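Purine nucleoside phosphorylase (PDB 6AWE) catalyses the reversible phosphorolysis of purine nucleosides, probably chiefly inosine and guanosine, to the free base and ribose 1-phosphate. Local coordinates at residues Gly192-Asn197 against Met221-Glu226. Numbering follows the deposited sequence.
With C0J (2-fluoro-6-{[2-(pyridin-2-yl)ethyl]amino}benzonitrile), chain J; DMS (dimethyl sulfoxide), chain C.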
loop_
_atom_site.group_PDB
_atom_site.type_symbol
_atom_site.label_atom_id
_atom_site.label_comp_id
_atom_site.label_asym_id
_atom_site.label_seq_id
_atom_site.Cartn_x
_atom_site.Cartn_y
_atom_site.Cartn_z
ATOM N N GLY A 192 -16.922 -14.274 -9.977
ATOM C CA GLY A 192 -15.771 -14.362 -9.086
ATOM C C GLY A 192 -15.384 -13.048 -8.426
ATOM O O GLY A 192 -15.978 -11.998 -8.673
ATOM N N VAL A 193 -14.350 -13.155 -7.560
ATOM C CA VAL A 193 -13.756 -12.047 -6.771
ATOM C C VAL A 193 -12.525 -11.518 -7.488
ATOM O O VAL A 193 -11.603 -12.302 -7.787
ATOM C CB VAL A 193 -13.358 -12.541 -5.367
ATOM C CG1 VAL A 193 -12.630 -11.462 -4.556
ATOM C CG2 VAL A 193 -14.595 -13.025 -4.584
ATOM N N TYR A 194 -12.466 -10.182 -7.658
ATOM C CA TYR A 194 -11.403 -9.472 -8.377
ATOM C C TYR A 194 -10.393 -8.884 -7.405
ATOM O O TYR A 194 -10.759 -8.081 -6.549
ATOM C CB TYR A 194 -12.024 -8.346 -9.208
ATOM C CG TYR A 194 -11.118 -7.469 -10.054
ATOM C CD1 TYR A 194 -10.906 -7.745 -11.422
ATOM C CD2 TYR A 194 -10.492 -6.358 -9.511
ATOM C CE1 TYR A 194 -10.129 -6.932 -12.216
ATOM C CE2 TYR A 194 -9.672 -5.526 -10.325
ATOM C CZ TYR A 194 -9.508 -5.820 -11.654
ATOM O OH TYR A 194 -8.743 -5.033 -12.472
ATOM N N ALA A 195 -9.116 -9.264 -7.569
ATOM C CA ALA A 195 -8.025 -8.623 -6.810
ATOM C C ALA A 195 -7.455 -7.470 -7.605
ATOM O O ALA A 195 -7.048 -7.660 -8.752
ATOM C CB ALA A 195 -6.898 -9.618 -6.516
ATOM N N PHE A 196 -7.324 -6.297 -6.948
ATOM C CA PHE A 196 -6.755 -5.085 -7.557
ATOM C C PHE A 196 -5.248 -5.085 -7.237
ATOM O O PHE A 196 -4.856 -4.826 -6.094
ATOM C CB PHE A 196 -7.452 -3.837 -6.998
ATOM C CG PHE A 196 -6.968 -2.489 -7.562
ATOM C CD1 PHE A 196 -6.299 -2.376 -8.801
ATOM C CD2 PHE A 196 -7.210 -1.319 -6.851
ATOM C CE1 PHE A 196 -5.872 -1.150 -9.249
ATOM C CE2 PHE A 196 -6.798 -0.065 -7.291
ATOM C CZ PHE A 196 -6.099 0.013 -8.517
ATOM N N ASN A 197 -4.426 -5.376 -8.267
ATOM C CA ASN A 197 -2.970 -5.178 -8.266
ATOM C C ASN A 197 -2.702 -3.802 -8.864
ATOM O O ASN A 197 -2.998 -3.578 -10.044
ATOM C CB ASN A 197 -2.322 -6.286 -9.120
ATOM C CG ASN A 197 -0.892 -6.002 -9.492
ATOM O OD1 ASN A 197 -0.148 -5.367 -8.755
ATOM N ND2 ASN A 197 -0.501 -6.463 -10.690
ATOM N N MET A 221 -5.522 -4.563 -12.999
ATOM C CA MET A 221 -4.891 -3.274 -12.641
ATOM C C MET A 221 -5.832 -2.080 -12.771
ATOM O O MET A 221 -5.360 -0.939 -12.891
ATOM C CB MET A 221 -3.629 -3.016 -13.479
ATOM C CG MET A 221 -2.693 -4.132 -13.484
ATOM S SD MET A 221 -1.263 -3.726 -14.611
ATOM C CE MET A 221 -0.552 -5.365 -14.742
ATOM N N SER A 222 -7.138 -2.318 -12.798
ATOM C CA SER A 222 -8.118 -1.253 -13.033
ATOM C C SER A 222 -9.400 -1.531 -12.253
ATOM O O SER A 222 -9.425 -2.342 -11.307
ATOM C CB SER A 222 -8.458 -1.112 -14.535
ATOM O OG SER A 222 -9.152 -2.249 -15.019
ATOM N N THR A 223 -10.438 -0.785 -12.633
ATOM C CA THR A 223 -11.847 -1.044 -12.302
ATOM C C THR A 223 -12.256 -0.693 -10.852
ATOM O O THR A 223 -13.238 0.039 -10.625
ATOM C CB THR A 223 -12.156 -2.504 -12.643
ATOM O OG1 THR A 223 -11.997 -2.682 -14.071
ATOM C CG2 THR A 223 -13.596 -2.816 -12.373
ATOM N N VAL A 224 -11.527 -1.200 -9.835
ATOM C CA VAL A 224 -11.914 -0.946 -8.429
ATOM C C VAL A 224 -11.969 0.552 -8.084
ATOM O O VAL A 224 -12.900 0.973 -7.367
ATOM C CB VAL A 224 -11.019 -1.771 -7.492
ATOM C CG1 VAL A 224 -11.165 -1.353 -6.050
ATOM C CG2 VAL A 224 -11.352 -3.269 -7.656
ATOM N N PRO A 225 -11.057 1.418 -8.565
ATOM C CA PRO A 225 -11.188 2.863 -8.255
ATOM C C PRO A 225 -12.505 3.446 -8.772
ATOM O O PRO A 225 -13.233 4.140 -8.019
ATOM C CB PRO A 225 -9.949 3.465 -8.939
ATOM C CG PRO A 225 -8.900 2.350 -8.837
ATOM C CD PRO A 225 -9.728 1.120 -9.179
ATOM N N GLU A 226 -12.874 3.104 -10.026
ATOM C CA GLU A 226 -14.129 3.616 -10.607
ATOM C C GLU A 226 -15.358 3.060 -9.887
ATOM O O GLU A 226 -16.363 3.771 -9.721
ATOM C CB GLU A 226 -14.213 3.247 -12.103
ATOM C CG GLU A 226 -13.220 3.889 -12.981
ATOM C CD GLU A 226 -12.003 3.013 -13.222
ATOM O OE1 GLU A 226 -11.449 2.515 -12.251
ATOM O OE2 GLU A 226 -11.582 2.817 -14.393
HETATM C C12 C0J J . -2.925 -9.147 -15.092
HETATM C C13 C0J J . -2.481 -8.544 -13.736
HETATM C C11 C0J J . 1.834 -15.322 -16.679
HETATM C C10 C0J J . 3.106 -14.983 -16.604
HETATM C C9 C0J J . 3.536 -13.841 -15.721
HETATM C C8 C0J J . 2.645 -13.191 -15.046
HETATM C C7 C0J J . 1.174 -13.575 -15.147
HETATM C C4 C0J J . -2.530 -10.343 -15.555
HETATM C C5 C0J J . -0.956 -12.337 -15.345
HETATM C C6 C0J J . 0.139 -12.767 -14.360
HETATM C C3 C0J J . -2.969 -10.809 -16.931
HETATM C C2 C0J J . -3.750 -9.990 -17.687
HETATM C C1 C0J J . -4.183 -8.636 -17.165
HETATM N N2 C0J J . -2.169 -8.087 -12.729
HETATM C C C0J J . -3.772 -8.264 -15.963
HETATM F F C0J J . -4.159 -7.046 -15.519
HETATM N N C0J J . -1.699 -11.195 -14.779
HETATM N N1 C0J J . 0.797 -14.574 -15.920
HETATM S S DMS C . -8.187 -3.168 -19.089
HETATM O O DMS C . -7.863 -3.175 -17.628
HETATM C C1 DMS C . -8.041 -1.358 -19.239
HETATM C C2 DMS C . -6.827 -3.538 -20.157
#
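The phenol oxygen of Tyr194 accepts a hydrogen bond from the backbone of Ser222, N to OH 3.2 Å and nearly straight at 163°, which ties the end of strand 189-196 to the turn leading into helix 224-232. Ser222 O lies 3.0 Å from the same OH and accepts the backbone N-H of Val224, closing a classic gamma turn centred on Thr223, against which the phenol end rests. Apolar packing continues from there. Val224 slips its CG2 branch against the Tyr194 ring, 3.7 Å from CD2, and sets CB near CD2 of Phe196. With CG anti to the backbone N (chi1 -179°), the Phe196 ring reaches across to Pro225, whose CG lies 3.6 Å from CE2 and whose CD makes an off-centre CH-pi contact. Leu145 of a second subunit packs on this phenylalanine too. Nearer the ligand, Met221 CA approaches Asn197 O at 3.2 Å in a CA-H...O contact. Asn197 ND2 donates to the nitrile N2 of the bound benzonitrile at 3.1 Å, almost linearly, and also to Thr201 O; the extended Met221 chain brings CE to 3.8 Å from that N2. Within the turn, Ser222 OG and Thr223 OG1 share a hydrogen bond, and Asn117 ND2 is hydrogen-bonded to Thr223 OG1. Asn197 and Met221, just past strands 189-196 and 218-220, line the ligand site, as loops after strands do in the helix-flanked mixed sheet of the phosphorylase superfamily.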